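Local coordinates for protein VIN1 (Oscarella pearsei, PDB 6BFI) that binds actin filaments and may take part in cell-cell adhesion, as a sponge member of the vinculin/alpha-catenin family, at residues R199-I204 with I235-I240; I206-V211 with K469-T474; C212-V217 with P463-A468; D388-S393 with P454-V459. All coordinates share one frame; numbering follows the deposited sequence. Where two conformers were deposited one is given.

Contact 1 of 4, residues R199-I204 with I235-I240; sequences REQIPI and IQKLFI
Q201 packs on L238 where two neighbouring helices of a vinculin-family helical bundle, 185-215 and 224-249, run antiparallel. The short segments have axes 9.9 Å apart with 155° between their N-to-C directions, and their CA atoms come nearest at this pair, 6.9 Å from Q201 CA to L238 CA.

The apolar part of the contact is made by L238. Its CD2 methyl rests 3.7 Å from Q201 CB, while CD1 of the same fork lies 4.0 Å from CD1 of I202. I202 has its CB directed away from helix 224-249, and it is the outer methyl, CD1, that returns to meet the leucine; the two side chains cross at about a right angle. L238 packs further on V198 and L205 of helix 185-215, and I202 on M168 of helix 154-178.

The mixed part joins the amide of Q201 to the aliphatic chain of K237. The bend of the glutamine at chi2 (-52°) lays its amide against K237 CD. K237 leaves with CG anti to its own N and turns at chi3, and its charged end goes on to a hydrogen bond with Y233 OH and a weak, long ion pair with D447. The amide thus meets a methylene of the lysine, and no hydrogen bond spans the two segments. The two chains cross nearly perpendicularly, K237 CD lying 3.4 Å from Q201 CD and 3.5 Å from Q201 OE1.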
loop_
_atom_site.group_PDB
_atom_site.type_symbol
_atom_site.label_atom_id
_atom_site.label_comp_id
_atom_site.label_asym_id
_atom_site.label_seq_id
_atom_site.Cartn_x
_atom_site.Cartn_y
_atom_site.Cartn_z
ATOM N N ARG A 199 15.939 5.328 15.152
ATOM C CA ARG A 199 15.729 5.393 16.596
ATOM C C ARG A 199 15.800 4.011 17.238
ATOM O O ARG A 199 16.314 3.864 18.354
ATOM C CB ARG A 199 14.389 6.061 16.904
ATOM C CG ARG A 199 14.515 7.423 17.576
ATOM C CD ARG A 199 13.162 7.963 18.021
ATOM N NE ARG A 199 12.435 8.626 16.941
ATOM C CZ ARG A 199 12.409 9.944 16.759
ATOM N NH1 ARG A 199 13.070 10.742 17.585
ATOM N NH2 ARG A 199 11.721 10.463 15.751
ATOM N N GLU A 200 15.294 2.982 16.553
ATOM C CA GLU A 200 15.381 1.633 17.096
ATOM C C GLU A 200 16.750 1.002 16.876
ATOM O O GLU A 200 17.107 0.072 17.606
ATOM C CB GLU A 200 14.289 0.734 16.504
ATOM C CG GLU A 200 14.388 0.476 15.011
ATOM C CD GLU A 200 13.271 -0.420 14.501
ATOM O OE1 GLU A 200 13.460 -1.655 14.471
ATOM O OE2 GLU A 200 12.198 0.112 14.143
ATOM N N GLN A 201 17.534 1.497 15.915
ATOM C CA GLN A 201 18.816 0.879 15.603
ATOM C C GLN A 201 19.992 1.441 16.395
ATOM O O GLN A 201 21.028 0.770 16.477
ATOM C CB GLN A 201 19.119 1.002 14.107
ATOM C CG GLN A 201 18.305 0.064 13.231
ATOM C CD GLN A 201 18.389 -1.379 13.685
ATOM O OE1 GLN A 201 19.458 -1.989 13.660
ATOM N NE2 GLN A 201 17.259 -1.933 14.102
ATOM N N ILE A 202 19.878 2.638 16.968
ATOM C CA ILE A 202 20.999 3.197 17.736
ATOM C C ILE A 202 21.437 2.280 18.885
ATOM O O ILE A 202 22.622 1.885 18.938
ATOM C CB ILE A 202 20.664 4.606 18.256
ATOM C CG1 ILE A 202 20.568 5.589 17.090
ATOM C CG2 ILE A 202 21.707 5.067 19.262
ATOM C CD1 ILE A 202 21.805 5.603 16.225
ATOM N N PRO A 203 20.554 1.907 19.826
ATOM C CA PRO A 203 21.021 1.061 20.937
ATOM C C PRO A 203 21.466 -0.319 20.489
ATOM O O PRO A 203 22.310 -0.934 21.154
ATOM C CB PRO A 203 19.802 0.990 21.866
ATOM C CG PRO A 203 18.642 1.180 20.960
ATOM C CD PRO A 203 19.100 2.158 19.922
ATOM N N ILE A 204 20.929 -0.823 19.377
ATOM C CA ILE A 204 21.428 -2.077 18.822
ATOM C C ILE A 204 22.881 -1.915 18.402
ATOM O O ILE A 204 23.716 -2.799 18.634
ATOM C CB ILE A 204 20.549 -2.534 17.644
ATOM C CG1 ILE A 204 19.067 -2.360 17.978
ATOM C CG2 ILE A 204 20.851 -3.978 17.282
ATOM C CD1 ILE A 204 18.634 -3.043 19.247
ATOM N N ILE A 235 25.457 -0.982 11.303
ATOM C CA ILE A 235 25.992 0.230 10.688
ATOM C C ILE A 235 25.436 0.400 9.281
ATOM O O ILE A 235 25.112 1.516 8.857
ATOM C CB ILE A 235 27.530 0.200 10.684
ATOM C CG1 ILE A 235 28.065 0.067 12.109
ATOM C CG2 ILE A 235 28.088 1.455 10.026
ATOM C CD1 ILE A 235 29.570 -0.075 12.187
ATOM N N GLN A 236 25.319 -0.700 8.532
ATOM C CA GLN A 236 24.810 -0.603 7.169
ATOM C C GLN A 236 23.314 -0.312 7.155
ATOM O O GLN A 236 22.834 0.429 6.294
ATOM C CB GLN A 236 25.120 -1.880 6.388
ATOM C CG GLN A 236 26.233 -1.724 5.360
ATOM C CD GLN A 236 25.890 -0.725 4.263
ATOM O OE1 GLN A 236 24.721 -0.433 4.016
ATOM N NE2 GLN A 236 26.916 -0.197 3.602
ATOM N N LYS A 237 22.560 -0.890 8.095
ATOM C CA LYS A 237 21.138 -0.574 8.177
ATOM C C LYS A 237 20.928 0.912 8.460
ATOM O O LYS A 237 20.097 1.570 7.816
ATOM C CB LYS A 237 20.463 -1.438 9.245
ATOM C CG LYS A 237 18.978 -1.151 9.400
ATOM C CD LYS A 237 18.287 -2.136 10.335
ATOM C CE LYS A 237 18.107 -3.502 9.692
ATOM N NZ LYS A 237 17.315 -4.428 10.556
ATOM N N LEU A 238 21.688 1.462 9.413
ATOM C CA LEU A 238 21.606 2.896 9.680
ATOM C C LEU A 238 22.015 3.710 8.458
ATOM O O LEU A 238 21.348 4.691 8.101
ATOM C CB LEU A 238 22.482 3.255 10.880
ATOM C CG LEU A 238 21.907 2.967 12.266
ATOM C CD1 LEU A 238 22.995 3.057 13.326
ATOM C CD2 LEU A 238 20.779 3.936 12.579
ATOM N N PHE A 239 23.106 3.310 7.799
ATOM C CA PHE A 239 23.583 4.018 6.613
ATOM C C PHE A 239 22.508 4.074 5.536
ATOM O O PHE A 239 22.257 5.131 4.943
ATOM C CB PHE A 239 24.844 3.331 6.083
ATOM C CG PHE A 239 25.470 4.021 4.905
ATOM C CD1 PHE A 239 26.465 4.965 5.091
ATOM C CD2 PHE A 239 25.079 3.714 3.610
ATOM C CE1 PHE A 239 27.050 5.600 4.011
ATOM C CE2 PHE A 239 25.658 4.347 2.526
ATOM C CZ PHE A 239 26.643 5.291 2.726
ATOM N N ILE A 240 21.858 2.938 5.274
ATOM C CA ILE A 240 20.845 2.865 4.227
ATOM C C ILE A 240 19.626 3.699 4.600
ATOM O O ILE A 240 19.098 4.453 3.771
ATOM C CB ILE A 240 20.477 1.394 3.958
ATOM C CG1 ILE A 240 21.599 0.710 3.169
ATOM C CG2 ILE A 240 19.142 1.286 3.231
ATOM C CD1 ILE A 240 21.445 -0.786 3.049
#

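Contact 2 of 4, residues I206-V211 with K469-T474; sequences ISSIRV and KDYLRT
The ring of Y471 lies against the backbone turn at S207 and S208, and nearly all of the contact is made round it. S208 covers one face: its CA stands 3.8 Å above the ring plane, displaced toward the rim, and its CB touches Y471 CZ at 3.5 Å. S207 comes from another direction, at the ring edge and near its plane, with OG 3.4 Å from Y471 CD1. V211, one turn on from S207, approaches obliquely and crosses the tyrosine at about a right angle, its CG1 methyl 3.7 Å from Y471 CB. The CB of the tyrosine already points at helix 185-215, and chi1 of -172° carries the ring on in front of S207 and S208.

The two serine hydroxyls are used differently. S207 OG, anti to its own N at chi1 -178°, extends to the aromatic edge, whereas S208 OG turns back to its own helix and hydrogen-bonds to the carbonyls of I204 and L205; S208 meets the ring with its backbone and CB, not with its hydroxyl. One turn on from D470, T474 OG1 bonds to D470 O at 2.9 Å; that oxygen also accepts from T474 N, the two donors approaching from opposite faces of its plane. The Y471 side chain also touches I204 and V234, the latter on helix 224-249. With segment axes 9.6 Å apart and inclined at 145°, this buried contact is a roughly antiparallel helix pair in which small serines admit a large aromatic, as found in the all-helical bundles of the vinculin family.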
loop_
_atom_site.group_PDB
_atom_site.type_symbol
_atom_site.label_atom_id
_atom_site.label_comp_id
_atom_site.label_asym_id
_atom_site.label_seq_id
_atom_site.Cartn_x
_atom_site.Cartn_y
_atom_site.Cartn_z
ATOM N N ILE A 206 25.171 0.340 19.582
ATOM C CA ILE A 206 26.074 0.434 20.727
ATOM C C ILE A 206 26.193 -0.913 21.433
ATOM O O ILE A 206 27.263 -1.258 21.954
ATOM C CB ILE A 206 25.629 1.552 21.694
ATOM C CG1 ILE A 206 24.329 1.184 22.408
ATOM C CG2 ILE A 206 25.484 2.872 20.952
ATOM C CD1 ILE A 206 23.975 2.115 23.548
ATOM N N SER A 207 25.120 -1.711 21.428
ATOM C CA SER A 207 25.182 -3.031 22.047
ATOM C C SER A 207 26.146 -3.945 21.297
ATOM O O SER A 207 27.034 -4.561 21.902
ATOM C CB SER A 207 23.784 -3.645 22.105
ATOM O OG SER A 207 23.809 -4.911 22.736
ATOM N N SER A 208 25.993 -4.033 19.972
ATOM C CA SER A 208 26.889 -4.862 19.170
ATOM C C SER A 208 28.341 -4.432 19.341
ATOM O O SER A 208 29.241 -5.278 19.446
ATOM C CB SER A 208 26.478 -4.802 17.698
ATOM O OG SER A 208 26.520 -3.473 17.209
ATOM N N ILE A 209 28.588 -3.118 19.380
ATOM C CA ILE A 209 29.936 -2.627 19.657
ATOM C C ILE A 209 30.422 -3.144 21.004
ATOM O O ILE A 209 31.583 -3.551 21.151
ATOM C CB ILE A 209 29.973 -1.090 19.602
ATOM C CG1 ILE A 209 29.603 -0.587 18.211
ATOM C CG2 ILE A 209 31.351 -0.583 19.977
ATOM C CD1 ILE A 209 29.451 0.910 18.148
ATOM N N ARG A 210 29.542 -3.138 22.009
ATOM C CA ARG A 210 29.924 -3.639 23.324
ATOM C C ARG A 210 30.353 -5.102 23.257
ATOM O O ARG A 210 31.380 -5.481 23.839
ATOM C CB ARG A 210 28.769 -3.448 24.307
ATOM C CG ARG A 210 29.152 -3.541 25.770
ATOM C CD ARG A 210 28.359 -2.529 26.579
ATOM N NE ARG A 210 28.767 -1.161 26.270
ATOM C CZ ARG A 210 28.013 -0.086 26.481
ATOM N NH1 ARG A 210 26.797 -0.215 26.993
ATOM N NH2 ARG A 210 28.471 1.120 26.172
ATOM N N VAL A 211 29.597 -5.937 22.533
ATOM C CA VAL A 211 30.011 -7.338 22.438
ATOM C C VAL A 211 31.336 -7.457 21.693
ATOM O O VAL A 211 32.147 -8.337 22.002
ATOM C CB VAL A 211 28.919 -8.226 21.798
ATOM C CG1 VAL A 211 27.569 -7.531 21.780
ATOM C CG2 VAL A 211 29.323 -8.701 20.401
ATOM N N LYS A 469 25.202 -12.576 25.085
ATOM C CA LYS A 469 23.914 -13.191 25.392
ATOM C C LYS A 469 22.777 -12.190 25.229
ATOM O O LYS A 469 21.763 -12.481 24.580
ATOM C CB LYS A 469 23.945 -13.751 26.815
ATOM C CG LYS A 469 22.700 -14.505 27.243
ATOM C CD LYS A 469 22.845 -14.970 28.684
ATOM C CE LYS A 469 21.831 -16.040 29.047
ATOM N NZ LYS A 469 22.092 -16.591 30.408
ATOM N N ASP A 470 22.934 -10.997 25.810
ATOM C CA ASP A 470 21.890 -9.982 25.724
ATOM C C ASP A 470 21.700 -9.510 24.289
ATOM O O ASP A 470 20.571 -9.234 23.862
ATOM C CB ASP A 470 22.226 -8.803 26.637
ATOM C CG ASP A 470 22.615 -9.240 28.038
ATOM O OD1 ASP A 470 22.364 -10.413 28.387
ATOM O OD2 ASP A 470 23.171 -8.411 28.789
ATOM N N TYR A 471 22.791 -9.415 23.524
ATOM C CA TYR A 471 22.659 -9.015 22.129
ATOM C C TYR A 471 21.933 -10.080 21.317
ATOM O O TYR A 471 21.074 -9.756 20.486
ATOM C CB TYR A 471 24.030 -8.719 21.523
ATOM C CG TYR A 471 23.940 -8.111 20.142
ATOM C CD1 TYR A 471 23.497 -6.807 19.968
ATOM C CD2 TYR A 471 24.286 -8.842 19.014
ATOM C CE1 TYR A 471 23.404 -6.246 18.709
ATOM C CE2 TYR A 471 24.200 -8.290 17.752
ATOM C CZ TYR A 471 23.755 -6.992 17.604
ATOM O OH TYR A 471 23.663 -6.433 16.348
ATOM N N LEU A 472 22.259 -11.357 21.548
ATOM C CA LEU A 472 21.541 -12.436 20.876
ATOM C C LEU A 472 20.058 -12.398 21.212
ATOM O O LEU A 472 19.210 -12.600 20.334
ATOM C CB LEU A 472 22.141 -13.790 21.254
ATOM C CG LEU A 472 21.362 -15.034 20.809
ATOM C CD1 LEU A 472 21.191 -15.067 19.293
ATOM C CD2 LEU A 472 22.032 -16.309 21.301
ATOM N N ARG A 473 19.721 -12.139 22.479
ATOM C CA ARG A 473 18.312 -12.040 22.848
ATOM C C ARG A 473 17.642 -10.864 22.147
ATOM O O ARG A 473 16.498 -10.974 21.687
ATOM C CB ARG A 473 18.174 -11.917 24.365
ATOM C CG ARG A 473 16.749 -11.697 24.842
ATOM C CD ARG A 473 16.649 -11.877 26.346
ATOM N NE ARG A 473 17.778 -11.264 27.039
ATOM C CZ ARG A 473 17.948 -11.287 28.358
ATOM N NH1 ARG A 473 17.058 -11.890 29.133
ATOM N NH2 ARG A 473 19.009 -10.703 28.901
ATOM N N THR A 474 18.345 -9.734 22.040
ATOM C CA THR A 474 17.778 -8.567 21.370
ATOM C C THR A 474 17.495 -8.859 19.900
ATOM O O THR A 474 16.410 -8.549 19.387
ATOM C CB THR A 474 18.724 -7.375 21.507
ATOM O OG1 THR A 474 18.907 -7.061 22.894
ATOM C CG2 THR A 474 18.150 -6.169 20.795
#

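Contact 3 of 4, residues C212-V217 with P463-A468; sequences CCLVIV and PGNQAA
L214 and V215, toward the C-terminal end of helix 185-215, both meet the side chain of N465, the residue that caps the start of helix 466-493. L214 comes first. Its CG is anti to the carbonyl carbon (chi1 -69°), and beyond it CD1 touches both A467 CB, at 3.6 Å, and N465 OD1, at 3.4 Å. Closer to the backbone, the leucine and asparagine side chains cross at a slant, L214 CB lying 3.7 Å from N465 ND2. V215 follows and takes the nitrogen end: its CG1 stands 3.4 Å from N465 ND2 and crosses the asparagine at about a right angle. Both apolar residues lie against the amide without hydrogen-bonding to it.

What N465 OD1 does bind is its own helix. As N-cap it accepts from A467 N at 3.1 Å and A468 N at 3.4 Å, both weak bonds, the second much straighter (165° against 122°). The cap aims OD1 at the first turn, and L214 CD1 packs against that same oxygen.

V215 also rests on A227 of helix 224-249 and on N462 in the loop before the cap, while A468 packs on V458 and V459 of helix 452-460. The C-terminal part of helix 185-215 is therefore set against the beginning of helix 466-493, with helices 224-249 and 452-460 as neighbours.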
loop_
_atom_site.group_PDB
_atom_site.type_symbol
_atom_site.label_atom_id
_atom_site.label_comp_id
_atom_site.label_asym_id
_atom_site.label_seq_id
_atom_site.Cartn_x
_atom_site.Cartn_y
_atom_site.Cartn_z
ATOM N N CYS A 212 31.597 -6.576 20.721
ATOM C CA CYS A 212 32.897 -6.611 20.052
ATOM C C CYS A 212 34.026 -6.278 21.023
ATOM O O CYS A 212 35.066 -6.954 21.040
ATOM C CB CYS A 212 32.906 -5.649 18.864
ATOM S SG CYS A 212 31.828 -6.139 17.493
ATOM N N CYS A 213 33.831 -5.248 21.852
ATOM C CA CYS A 213 34.844 -4.881 22.835
ATOM C C CYS A 213 35.079 -5.999 23.839
ATOM O O CYS A 213 36.208 -6.181 24.308
ATOM C CB CYS A 213 34.437 -3.602 23.567
ATOM S SG CYS A 213 34.275 -2.149 22.513
ATOM N N LEU A 214 34.037 -6.756 24.185
ATOM C CA LEU A 214 34.250 -7.862 25.109
ATOM C C LEU A 214 34.926 -9.053 24.439
ATOM O O LEU A 214 35.722 -9.745 25.084
ATOM C CB LEU A 214 32.927 -8.294 25.744
ATOM C CG LEU A 214 32.286 -7.303 26.723
ATOM C CD1 LEU A 214 31.409 -8.039 27.727
ATOM C CD2 LEU A 214 33.337 -6.465 27.439
ATOM N N VAL A 215 34.644 -9.305 23.154
ATOM C CA VAL A 215 35.230 -10.468 22.485
ATOM C C VAL A 215 36.598 -10.193 21.875
ATOM O O VAL A 215 37.231 -11.128 21.361
ATOM C CB VAL A 215 34.318 -11.025 21.372
ATOM C CG1 VAL A 215 32.946 -11.385 21.925
ATOM C CG2 VAL A 215 34.213 -10.040 20.218
ATOM N N ILE A 216 37.079 -8.948 21.901
ATOM C CA ILE A 216 38.404 -8.692 21.346
ATOM C C ILE A 216 39.511 -9.231 22.249
ATOM O O ILE A 216 40.640 -9.437 21.786
ATOM C CB ILE A 216 38.592 -7.185 21.075
ATOM C CG1 ILE A 216 39.820 -6.951 20.191
ATOM C CG2 ILE A 216 38.718 -6.413 22.376
ATOM C CD1 ILE A 216 39.795 -7.728 18.892
ATOM N N VAL A 217 39.216 -9.496 23.522
ATOM C CA VAL A 217 40.228 -9.939 24.476
ATOM C C VAL A 217 40.236 -11.461 24.558
ATOM O O VAL A 217 40.821 -12.042 25.481
ATOM C CB VAL A 217 39.986 -9.312 25.864
ATOM C CG1 VAL A 217 41.292 -9.208 26.647
ATOM C CG2 VAL A 217 39.329 -7.949 25.724
ATOM N N PRO A 463 30.924 -18.542 25.892
ATOM C CA PRO A 463 29.883 -18.859 26.891
ATOM C C PRO A 463 29.774 -17.844 28.021
ATOM O O PRO A 463 28.675 -17.352 28.305
ATOM C CB PRO A 463 30.309 -20.242 27.410
ATOM C CG PRO A 463 31.244 -20.779 26.375
ATOM C CD PRO A 463 31.954 -19.590 25.821
ATOM N N GLY A 464 30.884 -17.511 28.672
ATOM C CA GLY A 464 30.834 -16.618 29.814
ATOM C C GLY A 464 30.731 -15.146 29.472
ATOM O O GLY A 464 31.230 -14.299 30.216
ATOM N N ASN A 465 30.078 -14.824 28.357
ATOM C CA ASN A 465 29.947 -13.448 27.892
ATOM C C ASN A 465 28.479 -13.045 27.982
ATOM O O ASN A 465 27.654 -13.505 27.186
ATOM C CB ASN A 465 30.473 -13.300 26.467
ATOM C CG ASN A 465 30.649 -11.851 26.057
ATOM O OD1 ASN A 465 30.094 -10.944 26.677
ATOM N ND2 ASN A 465 31.426 -11.627 25.003
ATOM N N GLN A 466 28.162 -12.174 28.942
ATOM C CA GLN A 466 26.779 -11.747 29.117
ATOM C C GLN A 466 26.351 -10.771 28.029
ATOM O O GLN A 466 25.189 -10.791 27.605
ATOM C CB GLN A 466 26.594 -11.123 30.500
ATOM C CG GLN A 466 25.143 -10.873 30.890
ATOM C CD GLN A 466 24.402 -12.144 31.277
ATOM O OE1 GLN A 466 24.937 -13.247 31.172
ATOM N NE2 GLN A 466 23.165 -11.991 31.735
ATOM N N ALA A 467 27.266 -9.915 27.565
ATOM C CA ALA A 467 26.918 -8.950 26.527
ATOM C C ALA A 467 26.483 -9.648 25.244
ATOM O O ALA A 467 25.490 -9.255 24.620
ATOM C CB ALA A 467 28.100 -8.020 26.257
ATOM N N ALA A 468 27.217 -10.687 24.834
ATOM C CA ALA A 468 26.821 -11.448 23.654
ATOM C C ALA A 468 25.468 -12.113 23.862
ATOM O O ALA A 468 24.661 -12.203 22.930
ATOM C CB ALA A 468 27.886 -12.490 23.317
#

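Contact 4 of 4, residues D388-S393 with P454-V459; sequences DAALAS and PAARVV
A390 and A456 bring their CA atoms to 5.5 Å, a close approach between the end of helix 381-390 and a turn within helix 452-460. At A390 the first segment is still helical; L391 is the first residue to leave helical phi/psi, and the chain then passes into an extended course at A392 and S393. The second segment stays helical throughout, with bonds such as V459 N to A455 O.

Alanines make this approach possible. The CB of A390 points at the opposing helix and comes nearest to the carbonyl oxygen A456 O, at 3.1 Å, with A456 CB 4.0 Å from A390 CB. V459, three residues after A456, supplies the other half: its CG1 is anti to its own N (chi1 169°) and is thereby brought against A390, 4.1 Å from A390 CB and 3.8 Å from A390 O. The same methyl receives L391, whose CD2 lies 3.8 Å from V459 CG1 as the two side chains cross at a slant. L391 is largely exposed, so this side of the contact lies near solvent.

F403 of helix 399-427 packs on both A390 and A456, and V459 touches A468 and L472 of helix 466-493. No hydrogen bond or salt bridge passes between the segments; they are joined through methyl groups and backbone oxygens, consistent with a contact held mainly by close fit and burial of apolar surface.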
loop_
_atom_site.group_PDB
_atom_site.type_symbol
_atom_site.label_atom_id
_atom_site.label_comp_id
_atom_site.label_asym_id
_atom_site.label_seq_id
_atom_site.Cartn_x
_atom_site.Cartn_y
_atom_site.Cartn_z
ATOM N N ASP A 388 18.870 -21.779 22.221
ATOM C CA ASP A 388 19.236 -22.793 23.206
ATOM C C ASP A 388 20.439 -23.607 22.752
ATOM O O ASP A 388 21.246 -24.036 23.585
ATOM C CB ASP A 388 18.048 -23.713 23.487
ATOM C CG ASP A 388 16.885 -22.983 24.127
ATOM O OD1 ASP A 388 17.113 -21.910 24.723
ATOM O OD2 ASP A 388 15.742 -23.482 24.036
ATOM N N ALA A 389 20.577 -23.831 21.442
ATOM C CA ALA A 389 21.751 -24.534 20.935
ATOM C C ALA A 389 23.017 -23.718 21.156
ATOM O O ALA A 389 24.078 -24.275 21.465
ATOM C CB ALA A 389 21.571 -24.859 19.452
ATOM N N ALA A 390 22.924 -22.394 21.008
ATOM C CA ALA A 390 24.076 -21.541 21.268
ATOM C C ALA A 390 24.429 -21.505 22.750
ATOM O O ALA A 390 25.601 -21.331 23.102
ATOM C CB ALA A 390 23.810 -20.128 20.756
ATOM N N LEU A 391 23.440 -21.669 23.626
ATOM C CA LEU A 391 23.646 -21.608 25.065
ATOM C C LEU A 391 24.077 -22.943 25.664
ATOM O O LEU A 391 24.046 -23.094 26.889
ATOM C CB LEU A 391 22.371 -21.120 25.757
ATOM C CG LEU A 391 22.000 -19.655 25.535
ATOM C CD1 LEU A 391 20.641 -19.350 26.149
ATOM C CD2 LEU A 391 23.069 -18.742 26.113
ATOM N N ALA A 392 24.471 -23.906 24.836
ATOM C CA ALA A 392 24.899 -25.200 25.347
ATOM C C ALA A 392 26.197 -25.054 26.127
ATOM O O ALA A 392 27.077 -24.271 25.757
ATOM C CB ALA A 392 25.082 -26.193 24.201
ATOM N N SER A 393 26.311 -25.809 27.218
ATOM C CA SER A 393 27.510 -25.741 28.035
ATOM C C SER A 393 28.710 -26.238 27.230
ATOM O O SER A 393 28.567 -27.088 26.344
ATOM C CB SER A 393 27.347 -26.574 29.306
ATOM O OG SER A 393 27.662 -27.935 29.074
ATOM N N PRO A 454 24.846 -15.265 12.951
ATOM C CA PRO A 454 26.121 -14.737 13.468
ATOM C C PRO A 454 26.106 -14.439 14.958
ATOM O O PRO A 454 27.077 -14.761 15.656
ATOM C CB PRO A 454 26.330 -13.466 12.634
ATOM C CG PRO A 454 25.637 -13.753 11.359
ATOM C CD PRO A 454 24.415 -14.533 11.744
ATOM N N ALA A 455 25.030 -13.837 15.471
ATOM C CA ALA A 455 24.973 -13.514 16.896
ATOM C C ALA A 455 24.963 -14.779 17.745
ATOM O O ALA A 455 25.725 -14.903 18.715
ATOM C CB ALA A 455 23.744 -12.655 17.188
ATOM N N ALA A 456 24.104 -15.736 17.387
ATOM C CA ALA A 456 24.070 -17.004 18.107
ATOM C C ALA A 456 25.405 -17.726 18.022
ATOM O O ALA A 456 25.771 -18.460 18.946
ATOM C CB ALA A 456 22.949 -17.889 17.564
ATOM N N ARG A 457 26.149 -17.529 16.933
ATOM C CA ARG A 457 27.471 -18.130 16.823
ATOM C C ARG A 457 28.493 -17.414 17.698
ATOM O O ARG A 457 29.440 -18.047 18.176
ATOM C CB ARG A 457 27.934 -18.138 15.365
ATOM C CG ARG A 457 28.995 -19.188 15.062
ATOM C CD ARG A 457 29.410 -19.177 13.599
ATOM N NE ARG A 457 28.311 -19.522 12.703
ATOM C CZ ARG A 457 28.034 -20.760 12.306
ATOM N NH1 ARG A 457 28.774 -21.778 12.729
ATOM N NH2 ARG A 457 27.016 -20.983 11.485
ATOM N N VAL A 458 28.322 -16.107 17.922
ATOM C CA VAL A 458 29.168 -15.414 18.887
ATOM C C VAL A 458 28.900 -15.937 20.290
ATOM O O VAL A 458 29.834 -16.146 21.076
ATOM C CB VAL A 458 28.961 -13.891 18.811
ATOM C CG1 VAL A 458 29.770 -13.192 19.905
ATOM C CG2 VAL A 458 29.351 -13.364 17.442
ATOM N N VAL A 459 27.628 -16.156 20.630
ATOM C CA VAL A 459 27.327 -16.718 21.943
ATOM C C VAL A 459 27.884 -18.132 22.062
ATOM O O VAL A 459 28.450 -18.504 23.097
ATOM C CB VAL A 459 25.813 -16.682 22.215
ATOM C CG1 VAL A 459 25.476 -17.508 23.450
ATOM C CG2 VAL A 459 25.359 -15.254 22.401
#

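From the N terminus, helix 185-215 enters three contacts in turn. Contact 1 closes the short loop to helix 224-249; contacts 2 and 3 then reach much further along the chain, to helix 466-493. Contact 1 crosses both, since their first segments fall between its two halves. Contact 3 nests within contact 2, and contact 4, which joins helix 381-390 to helix 452-460, nests within both; contact 1 and contact 4 stand in series. I204 links contacts 1 and 2 by touching Y471 and T474, while L472 and A468 carry contacts 2 and 3 onto V459 of contact 4, tying distant parts of the chain into one helical region.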